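Local coordinates for CheC, inhibitor of MCP methylation / FliN fusion protein (Thermotoga maritima, PDB 4HYN) that is a flagellar rotor protein of the CheC phosphatase family, probably dephosphorylating the chemotaxis response regulator CheY, at residues A[62-65]-A[71-74]; A[140-145]-A[150-155]. All blocks are in the same frame, centred on the assembly; numbering follows the deposited sequence.

How the contacts relate
Contact 1 pairs strands 57-66 and 71-78 as a beta hairpin in the six-stranded antiparallel sheet, and contact 2 follows it along the chain. There, the end of strand 133-143 meets the loop leading toward strand 161-171. The contact centres lie about 13 Å apart. Because strand 133-143 is the sheet neighbour of strand 57-66, both contacts draw on the same sheet. The 150-155 loop also lies over the hairpin: Pro152 and Pro153 pack on Leu72, Phe151 and Val154 on Val74. The hairpin face carrying Leu72 and Val74 thus forms part of the floor for contact 2, whereas its other face meets helix 103-128.

Contact 1 of 2, residues A[62-65]-A[71-74]; sequences SVEY and GLNV
Tyr65 lays the outer part of its ring obliquely across Asn73, with CE1 3.9 Å from Asn73 CB and the ring and amide planes 38° apart. The tyrosine OH lies 3.0 Å from Asn73 OD1. Asn73 reaches this position with CG opposite its own backbone N (chi1 -178°), and the amide is held from beyond the hairpin through ND2, hydrogen-bonded to Gln181 OE1 on the neighbouring strand. Val63 runs alongside Asn73 and points the same way, bringing CG1 within 3.9 Å of Asn73 CB. Met117 of helix 103-128 packs against both Val63 and Asn73, and Ile134 of the next strand touches Val63 and Tyr65.

On the opposite face Glu64 and Leu72 cross at about a right angle. A bend at chi2 brings the carboxylate in toward strand 71-78, with OE2 of Glu64 3.6 Å from Leu72 CD1. Farther along, Ser62 CB rests against Val74 CG2 at 3.9 Å. Leu72 and Val74 are in turn touched by the loop carrying Pro152, Phe151 and Val154.

Between the two faces runs the backbone ladder. Val63 and Asn73 form a hydrogen-bonded pair, Val63 N giving to Asn73 O at 2.8 Å and Asn73 N to Val63 O at 2.9 Å. Tyr65 N reaches Gly71 O at 2.8 Å in a nearly straight bond (175°). Ser62 with Val74 and Glu64 with Leu72 are the non-hydrogen-bonded pairs; the outward N-H of Glu64 is taken instead by Ser135 OG. This is a two-stranded antiparallel beta hairpin, set inside the sheet of a CheC-like domain, with one face against a long helix and the other beneath a loop.

Contact 2 of 2, residues A[140-145]-A[150-155]; sequences EILNFD and QFPPVT
Phe144 and Phe151 meet rim to rim: CE2 of Phe144 lies 3.5 Å from CD2 of Phe151, and each of them sits at the edge of the other ring, near its plane. The side chains cross obliquely without either ring covering the other's face, which makes this an edge-to-edge contact, neither a T-shaped nor an offset stack. Phe144 holds CG opposite its carbonyl carbon (chi1 -70°), which swings the ring toward the loop although its CB does not head there. Phe151 likewise closes the gap with its ring end.

Each ring has a face covered from its own segment. Leu142 CG stands 4.2 Å above the plane of Phe144, displaced toward the rim, while Pro152 CD lies 3.4 Å above the plane of Phe151, also off-centre. Leu142 thus touches both partners: beside Phe144, it extends CD2 head-on toward Pro152 CD, 4.0 Å away, and the same methyl comes to 3.8 Å from the backbone O of Gln150. Val154 CG2 borders the Phe151 ring at its edge, and Val74, Val76 and Val182 of the central strands also touch that ring. Phe54 meets the Phe144 ring with the planes at about 50°.

Between the two segments the contact is made without hydrogen bonds; polar groups bond in their own turns or to adjoining parts of the fold, Asn143 O to Thr149 OG1 and Asp145 OD1 to Gly56 N. Asn143 OD1 accepts from Asp145 N in an Asx turn where strand 133-143 ends, the donor lying above the carbonyl plane, and Val154 N bonds to Pro152 O in an inverse gamma turn centred on Pro153. The join is thus apolar and not directional, resting on van der Waals fit and the burial of the two phenylalanine rings.

Contact 1 of 2, residues A[62-65]-A[71-74]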
ATOM      1  N   SER A  62      -5.391  -0.467  -6.173  1.00 21.24           N
ATOM      2  CA  SER A  62      -6.248  -1.068  -5.168  1.00 21.43           C
ATOM      3  C   SER A  62      -6.460  -2.556  -5.373  1.00 20.86           C
ATOM      4  O   SER A  62      -6.469  -3.060  -6.501  1.00 22.16           O
ATOM      5  CB  SER A  62      -7.594  -0.333  -5.087  1.00 21.73           C
ATOM      6  OG  SER A  62      -8.209  -0.233  -6.356  1.00 23.45           O
ATOM      7  N   VAL A  63      -6.661  -3.242  -4.260  1.00 18.54           N
ATOM      8  CA  VAL A  63      -6.876  -4.669  -4.256  1.00 19.23           C
ATOM      9  C   VAL A  63      -8.036  -4.976  -3.293  1.00 20.50           C
ATOM     10  O   VAL A  63      -8.202  -4.323  -2.257  1.00 19.47           O
ATOM     11  CB  VAL A  63      -5.548  -5.385  -3.866  1.00 20.17           C
ATOM     12  CG1 VAL A  63      -5.604  -5.969  -2.466  1.00 17.92           C
ATOM     13  CG2 VAL A  63      -5.175  -6.411  -4.916  1.00 20.08           C
ATOM     14  N   GLU A  64      -8.883  -5.918  -3.681  1.00 22.22           N
ATOM     15  CA  GLU A  64     -10.024  -6.291  -2.860  1.00 24.40           C
ATOM     16  C   GLU A  64      -9.718  -7.563  -2.076  1.00 25.10           C
ATOM     17  O   GLU A  64      -9.283  -8.564  -2.648  1.00 24.13           O
ATOM     18  CB  GLU A  64     -11.246  -6.506  -3.746  1.00 26.51           C
ATOM     19  CG  GLU A  64     -12.561  -6.580  -3.005  1.00 30.86           C
ATOM     20  CD  GLU A  64     -13.049  -5.222  -2.556  1.00 34.25           C
ATOM     21  OE1 GLU A  64     -13.433  -5.088  -1.369  1.00 33.59           O
ATOM     22  OE2 GLU A  64     -13.055  -4.296  -3.401  1.00 35.74           O
ATOM     23  N   TYR A  65      -9.925  -7.504  -0.764  1.00 26.65           N
ATOM     24  CA  TYR A  65      -9.691  -8.649   0.114  1.00 28.87           C
ATOM     25  C   TYR A  65     -10.911  -9.555   0.211  1.00 29.74           C
ATOM     26  O   TYR A  65     -12.035  -9.082   0.377  1.00 31.18           O
ATOM     27  CB  TYR A  65      -9.298  -8.186   1.516  1.00 28.78           C
ATOM     28  CG  TYR A  65      -7.847  -7.793   1.670  1.00 29.96           C
ATOM     29  CD1 TYR A  65      -7.482  -6.742   2.505  1.00 31.04           C
ATOM     30  CD2 TYR A  65      -6.839  -8.492   1.015  1.00 29.60           C
ATOM     31  CE1 TYR A  65      -6.153  -6.393   2.690  1.00 32.08           C
ATOM     32  CE2 TYR A  65      -5.501  -8.151   1.192  1.00 31.89           C
ATOM     33  CZ  TYR A  65      -5.168  -7.099   2.032  1.00 33.46           C
ATOM     34  OH  TYR A  65      -3.850  -6.739   2.209  1.00 37.84           O
ATOM     35  N   GLY A  71     -12.487  -6.155   2.344  1.00 24.35           N
ATOM     36  CA  GLY A  71     -12.336  -4.723   2.265  1.00 20.98           C
ATOM     37  C   GLY A  71     -11.405  -4.285   1.162  1.00 20.00           C
ATOM     38  O   GLY A  71     -10.748  -5.104   0.501  1.00 17.60           O
ATOM     39  N   LEU A  72     -11.360  -2.971   0.972  1.00 18.02           N
ATOM     40  CA  LEU A  72     -10.532  -2.362  -0.044  1.00 17.61           C
ATOM     41  C   LEU A  72      -9.180  -1.951   0.539  1.00 16.94           C
ATOM     42  O   LEU A  72      -9.102  -1.411   1.636  1.00 17.24           O
ATOM     43  CB  LEU A  72     -11.259  -1.157  -0.634  1.00 15.35           C
ATOM     44  CG  LEU A  72     -10.689  -0.552  -1.908  1.00 15.19           C
ATOM     45  CD1 LEU A  72     -10.767  -1.553  -3.060  1.00 11.74           C
ATOM     46  CD2 LEU A  72     -11.472   0.701  -2.227  1.00 16.77           C
ATOM     47  N   ASN A  73      -8.122  -2.249  -0.202  1.00 18.14           N
ATOM     48  CA  ASN A  73      -6.755  -1.940   0.194  1.00 18.83           C
ATOM     49  C   ASN A  73      -6.210  -1.069  -0.940  1.00 17.71           C
ATOM     50  O   ASN A  73      -6.089  -1.517  -2.082  1.00 16.51           O
ATOM     51  CB  ASN A  73      -5.962  -3.250   0.340  1.00 21.43           C
ATOM     52  CG  ASN A  73      -4.518  -3.040   0.805  1.00 24.78           C
ATOM     53  OD1 ASN A  73      -3.756  -4.004   0.917  1.00 27.79           O
ATOM     54  ND2 ASN A  73      -4.138  -1.798   1.073  1.00 24.58           N
ATOM     55  N   VAL A  74      -5.885   0.175  -0.607  1.00 15.58           N
ATOM     56  CA  VAL A  74      -5.408   1.137  -1.587  1.00 14.08           C
ATOM     57  C   VAL A  74      -3.980   1.612  -1.388  1.00 14.85           C
ATOM     58  O   VAL A  74      -3.577   1.943  -0.275  1.00 14.83           O
ATOM     59  CB  VAL A  74      -6.335   2.383  -1.601  1.00 12.40           C
ATOM     60  CG1 VAL A  74      -5.802   3.452  -2.553  1.00 12.63           C
ATOM     61  CG2 VAL A  74      -7.746   1.978  -1.991  1.00  9.54           C
TER

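Contact 2 of 2, residues A[140-145]-A[150-155]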
ATOM      1  N   GLU A 140      -4.921   2.762 -11.594  1.00 27.83           N
ATOM      2  CA  GLU A 140      -5.550   3.885 -12.245  1.00 28.27           C
ATOM      3  C   GLU A 140      -4.943   5.190 -11.773  1.00 26.90           C
ATOM      4  O   GLU A 140      -4.339   5.270 -10.705  1.00 26.48           O
ATOM      5  CB  GLU A 140      -7.070   3.860 -12.045  1.00 31.61           C
ATOM      6  CG  GLU A 140      -7.541   3.923 -10.603  1.00 38.08           C
ATOM      7  CD  GLU A 140      -9.011   3.552 -10.439  1.00 41.35           C
ATOM      8  OE1 GLU A 140      -9.664   3.220 -11.456  1.00 43.23           O
ATOM      9  OE2 GLU A 140      -9.510   3.579  -9.288  1.00 43.20           O
ATOM     10  N   ILE A 141      -5.026   6.187 -12.636  1.00 26.12           N
ATOM     11  CA  ILE A 141      -4.499   7.497 -12.336  1.00 26.29           C
ATOM     12  C   ILE A 141      -5.649   8.376 -11.836  1.00 24.27           C
ATOM     13  O   ILE A 141      -6.731   8.412 -12.423  1.00 23.05           O
ATOM     14  CB  ILE A 141      -3.794   8.088 -13.578  1.00 27.89           C
ATOM     15  CG1 ILE A 141      -2.895   9.245 -13.177  1.00 29.73           C
ATOM     16  CG2 ILE A 141      -4.805   8.545 -14.617  1.00 29.80           C
ATOM     17  CD1 ILE A 141      -1.953   9.628 -14.278  1.00 34.22           C
ATOM     18  N   LEU A 142      -5.436   8.999 -10.686  1.00 23.21           N
ATOM     19  CA  LEU A 142      -6.440   9.854 -10.079  1.00 23.46           C
ATOM     20  C   LEU A 142      -5.868  11.266  -9.884  1.00 23.60           C
ATOM     21  O   LEU A 142      -4.775  11.434  -9.339  1.00 23.24           O
ATOM     22  CB  LEU A 142      -6.881   9.234  -8.747  1.00 24.12           C
ATOM     23  CG  LEU A 142      -8.054   9.796  -7.934  1.00 26.05           C
ATOM     24  CD1 LEU A 142      -9.323   9.840  -8.770  1.00 27.22           C
ATOM     25  CD2 LEU A 142      -8.278   8.916  -6.714  1.00 24.85           C
ATOM     26  N   ASN A 143      -6.585  12.270 -10.389  1.00 23.63           N
ATOM     27  CA  ASN A 143      -6.157  13.662 -10.260  1.00 22.79           C
ATOM     28  C   ASN A 143      -6.733  14.282  -8.990  1.00 22.90           C
ATOM     29  O   ASN A 143      -7.880  14.742  -8.979  1.00 22.34           O
ATOM     30  CB  ASN A 143      -6.593  14.476 -11.482  1.00 22.99           C
ATOM     31  CG  ASN A 143      -5.898  15.838 -11.565  1.00 25.57           C
ATOM     32  OD1 ASN A 143      -5.291  16.313 -10.594  1.00 22.47           O
ATOM     33  ND2 ASN A 143      -5.973  16.462 -12.739  1.00 25.01           N
ATOM     34  N   PHE A 144      -5.933  14.289  -7.924  1.00 21.99           N
ATOM     35  CA  PHE A 144      -6.351  14.852  -6.637  1.00 21.88           C
ATOM     36  C   PHE A 144      -6.618  16.357  -6.676  1.00 23.03           C
ATOM     37  O   PHE A 144      -7.241  16.903  -5.766  1.00 22.62           O
ATOM     38  CB  PHE A 144      -5.337  14.503  -5.542  1.00 20.78           C
ATOM     39  CG  PHE A 144      -5.344  13.048  -5.166  1.00 19.83           C
ATOM     40  CD1 PHE A 144      -4.571  12.130  -5.863  1.00 17.44           C
ATOM     41  CD2 PHE A 144      -6.183  12.583  -4.156  1.00 18.87           C
ATOM     42  CE1 PHE A 144      -4.639  10.769  -5.565  1.00 18.35           C
ATOM     43  CE2 PHE A 144      -6.255  11.231  -3.853  1.00 19.62           C
ATOM     44  CZ  PHE A 144      -5.479  10.317  -4.564  1.00 18.37           C
ATOM     45  N   ASP A 145      -6.148  17.024  -7.730  1.00 23.31           N
ATOM     46  CA  ASP A 145      -6.381  18.459  -7.885  1.00 23.43           C
ATOM     47  C   ASP A 145      -7.715  18.750  -8.595  1.00 22.57           C
ATOM     48  O   ASP A 145      -8.126  19.905  -8.713  1.00 21.05           O
ATOM     49  CB  ASP A 145      -5.205  19.133  -8.595  1.00 23.53           C
ATOM     50  CG  ASP A 145      -3.984  19.274  -7.695  1.00 26.91           C
ATOM     51  OD1 ASP A 145      -4.112  19.118  -6.458  1.00 29.43           O
ATOM     52  OD2 ASP A 145      -2.887  19.547  -8.222  1.00 28.46           O
ATOM     53  N   GLN A 150     -13.051  11.447  -6.490  1.00 22.86           N
ATOM     54  CA  GLN A 150     -13.233  10.944  -5.139  1.00 25.27           C
ATOM     55  C   GLN A 150     -12.244   9.815  -4.849  1.00 23.13           C
ATOM     56  O   GLN A 150     -11.941   8.995  -5.720  1.00 24.09           O
ATOM     57  CB  GLN A 150     -14.677  10.458  -4.947  1.00 28.07           C
ATOM     58  CG  GLN A 150     -15.728  11.561  -5.120  1.00 37.51           C
ATOM     59  CD  GLN A 150     -17.161  11.033  -5.152  1.00 43.84           C
ATOM     60  OE1 GLN A 150     -18.061  11.672  -5.710  1.00 45.38           O
ATOM     61  NE2 GLN A 150     -17.379   9.858  -4.554  1.00 47.70           N
ATOM     62  N   PHE A 151     -11.704   9.798  -3.639  1.00 18.58           N
ATOM     63  CA  PHE A 151     -10.787   8.736  -3.259  1.00 19.13           C
ATOM     64  C   PHE A 151     -11.599   7.417  -3.233  1.00 18.71           C
ATOM     65  O   PHE A 151     -12.796   7.425  -2.901  1.00 17.26           O
ATOM     66  CB  PHE A 151     -10.202   9.039  -1.872  1.00 17.29           C
ATOM     67  CG  PHE A 151      -8.981   8.239  -1.541  1.00 16.63           C
ATOM     68  CD1 PHE A 151      -9.086   7.011  -0.897  1.00 17.57           C
ATOM     69  CD2 PHE A 151      -7.719   8.706  -1.885  1.00 17.00           C
ATOM     70  CE1 PHE A 151      -7.949   6.260  -0.603  1.00 14.79           C
ATOM     71  CE2 PHE A 151      -6.585   7.965  -1.596  1.00 16.49           C
ATOM     72  CZ  PHE A 151      -6.703   6.738  -0.953  1.00 14.89           C
ATOM     73  N   PRO A 152     -10.987   6.287  -3.655  1.00 18.58           N
ATOM     74  CA  PRO A 152     -11.693   4.996  -3.654  1.00 17.25           C
ATOM     75  C   PRO A 152     -12.405   4.754  -2.309  1.00 18.29           C
ATOM     76  O   PRO A 152     -11.887   5.107  -1.245  1.00 19.29           O
ATOM     77  CB  PRO A 152     -10.564   4.005  -3.893  1.00 16.52           C
ATOM     78  CG  PRO A 152      -9.683   4.747  -4.834  1.00 15.30           C
ATOM     79  CD  PRO A 152      -9.622   6.128  -4.198  1.00 18.73           C
ATOM     80  N   PRO A 153     -13.603   4.147  -2.344  1.00 16.39           N
ATOM     81  CA  PRO A 153     -14.374   3.880  -1.121  1.00 15.44           C
ATOM     82  C   PRO A 153     -13.820   2.826  -0.141  1.00 15.29           C
ATOM     83  O   PRO A 153     -14.376   1.733   0.017  1.00 15.88           O
ATOM     84  CB  PRO A 153     -15.750   3.503  -1.669  1.00 14.36           C
ATOM     85  CG  PRO A 153     -15.383   2.719  -2.931  1.00 16.12           C
ATOM     86  CD  PRO A 153     -14.256   3.562  -3.534  1.00 16.12           C
ATOM     87  N   VAL A 154     -12.731   3.173   0.530  1.00 14.49           N
ATOM     88  CA  VAL A 154     -12.129   2.290   1.524  1.00 15.65           C
ATOM     89  C   VAL A 154     -13.169   2.074   2.638  1.00 16.62           C
ATOM     90  O   VAL A 154     -13.265   1.009   3.240  1.00 17.11           O
ATOM     91  CB  VAL A 154     -10.852   2.932   2.089  1.00 15.24           C
ATOM     92  CG1 VAL A 154     -10.236   2.050   3.153  1.00 14.49           C
ATOM     93  CG2 VAL A 154      -9.860   3.170   0.955  1.00 13.80           C
ATOM     94  N   THR A 155     -13.978   3.100   2.850  1.00 17.43           N
ATOM     95  CA  THR A 155     -15.058   3.102   3.820  1.00 18.81           C
ATOM     96  C   THR A 155     -16.285   3.553   3.013  1.00 19.37           C
ATOM     97  O   THR A 155     -16.133   4.121   1.927  1.00 20.71           O
ATOM     98  CB  THR A 155     -14.745   4.106   4.951  1.00 20.90           C
ATOM     99  OG1 THR A 155     -14.195   3.412   6.077  1.00 23.26           O
ATOM    100  CG2 THR A 155     -15.975   4.863   5.373  1.00 23.52           C
TER